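Protein, related to general stress protein 26(GS26) of B.subtilis (Clostridium acetobutylicum, PDB 2HQ7) is of unknown specific function but, as a pyridoxamine 5'-phosphate oxidase family member related to general stress protein 26, is probably a flavin-binding oxidoreductase. Local coordinates at residues 32-40 and 48-56; 92-100 and 112-120. One frame throughout, in Å; residues are numbered along the deposited sequence.

Contact 1. Residues 32-40 and 48-56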
# COMPACT_ATOMS: atom_id res chain seq x y z
N PRO B 32 10.06 2.75 1.86
CA PRO B 32 8.76 2.59 2.46
C PRO B 32 8.41 1.11 2.53
O PRO B 32 8.99 0.28 1.85
CB PRO B 32 7.83 3.33 1.52
CG PRO B 32 8.67 3.93 0.50
CD PRO B 32 9.97 3.29 0.51
N ASN B 33 7.52 0.79 3.44
CA ASN B 33 7.10 -0.57 3.60
C ASN B 33 5.59 -0.50 3.66
O ASN B 33 5.05 0.49 4.09
CB ASN B 33 7.61 -1.19 4.90
CG ASN B 33 9.08 -1.51 4.90
OD1 ASN B 33 9.55 -2.02 5.92
ND2 ASN B 33 9.82 -1.22 3.81
N ILE B 34 4.94 -1.52 3.14
CA ILE B 34 3.50 -1.63 3.21
C ILE B 34 3.16 -2.97 3.84
O ILE B 34 3.73 -4.00 3.44
CB ILE B 34 2.85 -1.60 1.80
CG1 ILE B 34 3.14 -0.26 1.10
CG2 ILE B 34 1.35 -1.82 1.90
CD1 ILE B 34 2.69 -0.19 -0.41
N LYS B 35 2.24 -2.93 4.80
CA LYS B 35 1.64 -4.12 5.42
C LYS B 35 0.13 -4.02 5.47
O LYS B 35 -0.40 -2.93 5.66
CB LYS B 35 2.15 -4.26 6.85
CG LYS B 35 1.96 -5.61 7.42
CD LYS B 35 2.68 -5.71 8.75
CE LYS B 35 2.49 -7.06 9.41
NZ LYS B 35 3.40 -7.16 10.60
N ALA B 36 -0.55 -5.16 5.32
CA ALA B 36 -1.99 -5.26 5.58
C ALA B 36 -2.28 -5.30 7.09
O ALA B 36 -1.56 -5.92 7.87
CB ALA B 36 -2.59 -6.49 4.88
N MSE B 37 -3.27 -4.52 7.51
CA MSE B 37 -3.71 -4.52 8.90
C MSE B 37 -5.20 -4.60 8.95
O MSE B 37 -5.87 -4.46 7.94
CB MSE B 37 -3.23 -3.27 9.61
CG MSE B 37 -1.77 -3.30 9.91
SE MSE B 37 -1.21 -1.86 11.08
CE MSE B 37 -2.47 -2.01 12.55
N MSE B 38 -5.74 -4.89 10.13
CA MSE B 38 -7.18 -5.05 10.27
C MSE B 38 -7.75 -3.79 10.91
O MSE B 38 -7.17 -3.23 11.85
CB MSE B 38 -7.50 -6.32 11.08
CG MSE B 38 -8.80 -6.26 11.90
SE MSE B 38 -9.37 -8.05 12.52
CE MSE B 38 -9.98 -8.69 10.75
N ARG B 39 -8.84 -3.32 10.33
CA ARG B 39 -9.58 -2.20 10.82
C ARG B 39 -10.50 -2.71 11.92
O ARG B 39 -11.44 -3.46 11.64
CB ARG B 39 -10.43 -1.56 9.73
CG ARG B 39 -11.24 -0.37 10.26
CD ARG B 39 -12.12 0.27 9.22
NE ARG B 39 -13.06 -0.65 8.60
CZ ARG B 39 -14.16 -1.12 9.18
NH1 ARG B 39 -14.47 -0.82 10.44
NH2 ARG B 39 -14.93 -1.93 8.50
N LEU B 40 -10.23 -2.29 13.15
CA LEU B 40 -11.09 -2.59 14.28
C LEU B 40 -12.26 -1.59 14.31
O LEU B 40 -13.39 -1.96 14.57
CB LEU B 40 -10.29 -2.48 15.59
CG LEU B 40 -9.18 -3.48 15.76
CD1 LEU B 40 -8.38 -3.18 17.06
CD2 LEU B 40 -9.61 -4.92 15.74
N PHE B 48 -8.86 5.99 12.73
CA PHE B 48 -8.93 4.55 12.51
C PHE B 48 -8.24 3.83 13.66
O PHE B 48 -7.15 4.20 14.08
CB PHE B 48 -8.24 4.19 11.21
CG PHE B 48 -9.01 4.63 10.02
CD1 PHE B 48 -9.05 5.98 9.67
CD2 PHE B 48 -9.74 3.73 9.30
CE1 PHE B 48 -9.77 6.41 8.61
CE2 PHE B 48 -10.46 4.16 8.20
CZ PHE B 48 -10.48 5.50 7.87
N TRP B 49 -8.84 2.76 14.11
CA TRP B 49 -8.21 1.91 15.12
C TRP B 49 -7.94 0.60 14.42
O TRP B 49 -8.84 0.04 13.80
CB TRP B 49 -9.16 1.71 16.31
CG TRP B 49 -9.31 2.93 17.17
CD1 TRP B 49 -8.60 3.23 18.27
CD2 TRP B 49 -10.24 4.00 16.98
NE1 TRP B 49 -8.99 4.44 18.77
CE2 TRP B 49 -10.05 4.90 18.03
CE3 TRP B 49 -11.25 4.25 16.06
CZ2 TRP B 49 -10.77 6.08 18.14
CZ3 TRP B 49 -11.98 5.40 16.17
CH2 TRP B 49 -11.75 6.31 17.22
N LEU B 50 -6.70 0.16 14.48
CA LEU B 50 -6.28 -0.97 13.67
C LEU B 50 -5.63 -2.01 14.53
O LEU B 50 -5.07 -1.70 15.59
CB LEU B 50 -5.29 -0.52 12.61
CG LEU B 50 -5.65 0.62 11.67
CD1 LEU B 50 -4.41 1.08 10.97
CD2 LEU B 50 -6.76 0.16 10.65
N SER B 51 -5.68 -3.24 14.05
CA SER B 51 -4.99 -4.36 14.67
C SER B 51 -3.90 -4.96 13.80
O SER B 51 -4.06 -5.08 12.61
CB SER B 51 -5.97 -5.49 14.96
OG SER B 51 -5.36 -6.41 15.83
N THR B 52 -2.80 -5.34 14.43
CA THR B 52 -1.76 -6.10 13.78
C THR B 52 -1.04 -6.95 14.81
O THR B 52 -1.22 -6.79 16.04
CB THR B 52 -0.78 -5.17 13.03
OG1 THR B 52 -0.03 -5.92 12.06
CG2 THR B 52 0.16 -4.42 14.00
N ASN B 53 -0.23 -7.88 14.31
CA ASN B 53 0.57 -8.74 15.18
C ASN B 53 1.74 -7.98 15.80
O ASN B 53 2.44 -7.23 15.12
CB ASN B 53 1.05 -9.97 14.42
CG ASN B 53 1.85 -9.60 13.17
OD1 ASN B 53 1.30 -9.48 12.05
ND2 ASN B 53 3.15 -9.38 13.35
N THR B 54 1.94 -8.17 17.10
CA THR B 54 3.10 -7.63 17.79
C THR B 54 4.34 -8.16 17.09
O THR B 54 4.54 -9.37 17.02
CB THR B 54 3.16 -8.06 19.24
OG1 THR B 54 1.87 -7.91 19.83
CG2 THR B 54 4.20 -7.21 20.02
N SER B 55 5.10 -7.25 16.50
CA SER B 55 6.48 -7.52 16.08
C SER B 55 7.32 -6.42 16.72
O SER B 55 6.96 -5.24 16.67
CB SER B 55 6.61 -7.51 14.54
OG SER B 55 7.18 -6.32 14.03
N THR B 56 8.40 -6.81 17.37
CA THR B 56 9.32 -5.81 17.94
C THR B 56 9.86 -4.86 16.87
O THR B 56 10.00 -3.68 17.12
CB THR B 56 10.49 -6.48 18.65
OG1 THR B 56 11.19 -7.31 17.70
CG2 THR B 56 10.00 -7.31 19.82
O HOH W 1 3.15 -5.67 12.78

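Contact 2. Residues 92-100 and 112-120. With EDO (1,2-ethanediol), chain H.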
# COMPACT_ATOMS: atom_id res chain seq x y z
N ASP B 92 -2.81 0.09 26.69
CA ASP B 92 -3.67 -0.18 27.83
C ASP B 92 -4.77 -1.19 27.49
O ASP B 92 -5.34 -1.19 26.40
CB ASP B 92 -4.28 1.10 28.36
CG ASP B 92 -5.22 1.72 27.39
OD1 ASP B 92 -4.74 2.08 26.29
OD2 ASP B 92 -6.42 1.84 27.73
N ARG B 93 -5.05 -2.05 28.46
CA ARG B 93 -5.94 -3.17 28.25
C ARG B 93 -7.37 -2.70 28.09
O ARG B 93 -8.12 -3.28 27.32
CB ARG B 93 -5.83 -4.17 29.40
CG ARG B 93 -6.73 -5.40 29.24
CD ARG B 93 -6.62 -6.37 30.42
NE ARG B 93 -7.14 -7.69 30.05
CZ ARG B 93 -8.43 -7.96 29.84
NH1 ARG B 93 -9.37 -7.04 29.99
NH2 ARG B 93 -8.78 -9.18 29.50
N ALA B 94 -7.74 -1.61 28.78
CA ALA B 94 -9.05 -0.98 28.62
C ALA B 94 -9.38 -0.73 27.14
O ALA B 94 -10.43 -1.15 26.62
CB ALA B 94 -9.08 0.33 29.43
N SER B 95 -8.45 -0.10 26.45
CA SER B 95 -8.66 0.25 25.04
C SER B 95 -8.72 -0.99 24.16
O SER B 95 -9.59 -1.12 23.28
CB SER B 95 -7.55 1.18 24.55
OG SER B 95 -7.49 2.35 25.37
N LYS B 96 -7.80 -1.90 24.43
CA LYS B 96 -7.70 -3.14 23.74
C LYS B 96 -8.98 -3.92 23.87
O LYS B 96 -9.44 -4.46 22.92
CB LYS B 96 -6.47 -3.90 24.25
CG LYS B 96 -5.17 -3.28 23.70
CD LYS B 96 -3.89 -3.86 24.29
CE LYS B 96 -3.31 -4.97 23.45
NZ LYS B 96 -2.05 -5.54 24.03
N GLU B 97 -9.56 -3.91 25.07
CA GLU B 97 -10.85 -4.55 25.31
C GLU B 97 -12.01 -3.86 24.59
O GLU B 97 -12.86 -4.52 24.00
CB GLU B 97 -11.13 -4.53 26.81
CG GLU B 97 -12.39 -5.20 27.22
CD GLU B 97 -12.55 -5.17 28.72
OE1 GLU B 97 -12.36 -4.09 29.31
OE2 GLU B 97 -12.85 -6.23 29.30
N MSE B 98 -12.06 -2.53 24.63
CA MSE B 98 -13.11 -1.80 23.95
C MSE B 98 -13.04 -1.90 22.43
O MSE B 98 -14.05 -1.79 21.76
CB MSE B 98 -13.10 -0.34 24.32
CG MSE B 98 -13.85 -0.09 25.59
SE MSE B 98 -13.84 1.79 26.03
CE MSE B 98 -11.99 1.95 26.69
N LEU B 99 -11.85 -2.13 21.90
CA LEU B 99 -11.70 -2.22 20.45
C LEU B 99 -11.80 -3.63 19.89
O LEU B 99 -11.99 -3.80 18.68
CB LEU B 99 -10.34 -1.63 20.09
CG LEU B 99 -10.25 -0.13 20.27
CD1 LEU B 99 -8.75 0.24 20.20
CD2 LEU B 99 -11.16 0.57 19.17
N TRP B 100 -11.68 -4.63 20.77
CA TRP B 100 -11.80 -6.04 20.38
C TRP B 100 -13.07 -6.29 19.59
O TRP B 100 -14.13 -5.74 19.91
CB TRP B 100 -11.77 -6.94 21.63
CG TRP B 100 -11.87 -8.41 21.36
CD1 TRP B 100 -13.01 -9.15 21.30
CD2 TRP B 100 -10.79 -9.33 21.13
NE1 TRP B 100 -12.71 -10.47 21.03
CE2 TRP B 100 -11.36 -10.60 20.94
CE3 TRP B 100 -9.40 -9.19 21.09
CZ2 TRP B 100 -10.58 -11.74 20.67
CZ3 TRP B 100 -8.64 -10.32 20.84
CH2 TRP B 100 -9.23 -11.57 20.64
N ILE B 112 -8.04 -10.81 24.51
CA ILE B 112 -7.51 -9.48 24.72
C ILE B 112 -6.08 -9.53 25.24
O ILE B 112 -5.28 -8.67 24.91
CB ILE B 112 -8.44 -8.66 25.66
CG1 ILE B 112 -9.72 -8.32 24.91
CG2 ILE B 112 -7.73 -7.41 26.20
CD1 ILE B 112 -11.03 -8.41 25.76
N ASP B 113 -5.76 -10.56 26.02
CA ASP B 113 -4.42 -10.67 26.58
C ASP B 113 -3.42 -11.41 25.70
O ASP B 113 -2.30 -11.63 26.12
CB ASP B 113 -4.47 -11.36 27.94
CG ASP B 113 -5.42 -10.68 28.89
OD1 ASP B 113 -5.06 -9.59 29.38
OD2 ASP B 113 -6.52 -11.23 29.12
N ASP B 114 -3.82 -11.79 24.48
CA ASP B 114 -2.90 -12.45 23.55
C ASP B 114 -1.70 -11.54 23.37
O ASP B 114 -1.87 -10.34 23.14
CB ASP B 114 -3.59 -12.72 22.21
CG ASP B 114 -2.85 -13.73 21.33
OD1 ASP B 114 -1.72 -13.47 20.87
OD2 ASP B 114 -3.46 -14.77 21.02
N PRO B 115 -0.48 -12.07 23.53
CA PRO B 115 0.67 -11.19 23.38
C PRO B 115 0.87 -10.68 21.95
O PRO B 115 1.58 -9.72 21.78
CB PRO B 115 1.85 -12.06 23.82
CG PRO B 115 1.38 -13.45 23.64
CD PRO B 115 -0.07 -13.45 23.88
N ASP B 116 0.24 -11.30 20.94
CA ASP B 116 0.35 -10.83 19.59
C ASP B 116 -0.70 -9.81 19.15
O ASP B 116 -0.70 -9.41 17.98
CB ASP B 116 0.30 -12.02 18.63
CG ASP B 116 1.38 -13.04 18.92
OD1 ASP B 116 2.56 -12.64 19.05
OD2 ASP B 116 1.04 -14.24 19.05
N TYR B 117 -1.62 -9.44 20.03
CA TYR B 117 -2.65 -8.47 19.71
C TYR B 117 -2.08 -7.10 20.03
O TYR B 117 -1.87 -6.76 21.19
CB TYR B 117 -3.91 -8.77 20.52
CG TYR B 117 -5.03 -7.73 20.50
CD1 TYR B 117 -5.38 -7.07 19.34
CD2 TYR B 117 -5.75 -7.44 21.65
CE1 TYR B 117 -6.41 -6.13 19.33
CE2 TYR B 117 -6.80 -6.48 21.65
CZ TYR B 117 -7.11 -5.83 20.49
OH TYR B 117 -8.13 -4.90 20.47
N THR B 118 -1.80 -6.32 19.00
CA THR B 118 -1.42 -4.91 19.15
C THR B 118 -2.53 -4.04 18.57
O THR B 118 -3.08 -4.35 17.52
CB THR B 118 -0.08 -4.61 18.44
OG1 THR B 118 0.98 -5.18 19.21
CG2 THR B 118 0.19 -3.09 18.26
N ALA B 119 -2.92 -2.99 19.28
CA ALA B 119 -3.92 -2.08 18.78
C ALA B 119 -3.28 -0.73 18.53
O ALA B 119 -2.46 -0.26 19.33
CB ALA B 119 -5.05 -1.94 19.76
N LEU B 120 -3.65 -0.12 17.42
CA LEU B 120 -3.09 1.19 17.02
C LEU B 120 -4.19 2.19 16.76
O LEU B 120 -5.29 1.83 16.39
CB LEU B 120 -2.23 1.04 15.76
CG LEU B 120 -1.13 0.02 15.98
CD1 LEU B 120 -1.66 -1.31 15.48
CD2 LEU B 120 0.13 0.36 15.29
C1 EDO H . -2.89 4.95 25.63
O1 EDO H . -3.96 4.04 25.30
C2 EDO H . -1.57 4.60 24.94
O2 EDO H . -0.93 3.45 25.53
O HOH W 2 -2.68 -8.30 24.54

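Contact 1. Residues 32-40 and 48-56
M38 O takes the N-H of S51 at 2.7 Å, and the same oxygen also meets the CA-H of L50. M38 N returns a bond to S51 O at 3.0 Å, which makes M38 and S51 a hydrogen-bonded pair of the antiparallel hairpin 32-43/47-53; R39 and L50 form the non-hydrogen-bonded pair beside it. One step further, L40 N reaches W49 O at 2.8 Å. On the S51 side of the sheet, L40 lays CD2 against S51 CB at 3.8 Å, while S51 OG bonds to Y108. In the other direction the strands splay, and side chains replace backbone bonds: M37 runs obliquely past T52, its CG 3.8 Å from T52 CB. K35, with CG anti to the backbone N (chi1 -162°) and an extended chain, spans the wider gap. Its NZ makes a weak 3.4 Å bond to N53 OD1 and gives a firmer one, 2.7 Å, to a water that donates to N53 O and is also hydrogen-bonded to T52 OG1. The pairing therefore passes from direct amide bonds to a lysine that reaches across by one weak direct bond and one water where the strands diverge.

Contact 2. Residues 92-100 and 112-120
Y117 OH donates to K96 O, 2.8 Å away, in the carbonyl plane and on a lone pair, and so bonds to a main-chain carbonyl of helix 93-99. K96 slides past the tyrosine in the opposite direction, its CB 3.7 Å from Y117 CE2; a bend at chi3 (94°) brings NZ to a weak bond with Y117 O and to a water that donates to I112 O and D114 O. Over one face of the Y117 ring comes W100 CE3, 3.8 Å above the plane and offset toward the rim, in a T-shaped pair with planes at 83°. I112 lies between W100 and the helix, its backbone N over one face of the indole, CG1 at 3.9 Å from W100 CE3 and CD1 at 3.8 Å from E97 CG. Segment 93-99 runs at 90° to 117-120, packed against the sheet of what is, by family, probably an FMN-binding split barrel. Further out, R93 and D113 form a two-pronged salt bridge, NE to OD1 at 2.9 Å and NH2 to OD2 at 3.1 Å, with the carboxylate twisted out of the guanidinium plane, while I112 CG2 sits over the guanidinium centre. In the second shell, D114 OD1 accepts from D116 N in an Asx turn leading to Y117; at the helix N-terminus D92 OD2 accepts from S95 N and OG.

Contact 1 lies deeper: its centre is about 7 Å from the centre of the chain, that of contact 2 about 16 Å, and it has no exposed residue among those that touch. Both reach the same sheet, since strands 47-53 and 117-131 are neighbours: L50 O meets L120 N in a probable hydrogen bond, and T54 OG1 probably bonds to P115 O. Residues 32-40 and 48-56 pair strand with strand, mainly through backbone amides, and 32-40 also packs on the second subunit. Residues 92-100 and 112-120 instead set a helix against a loop and strand 117-131 through side chains that pack on one another and bond to backbone carbonyls, with an outer salt bridge, and touch no other protein chain of the assembly.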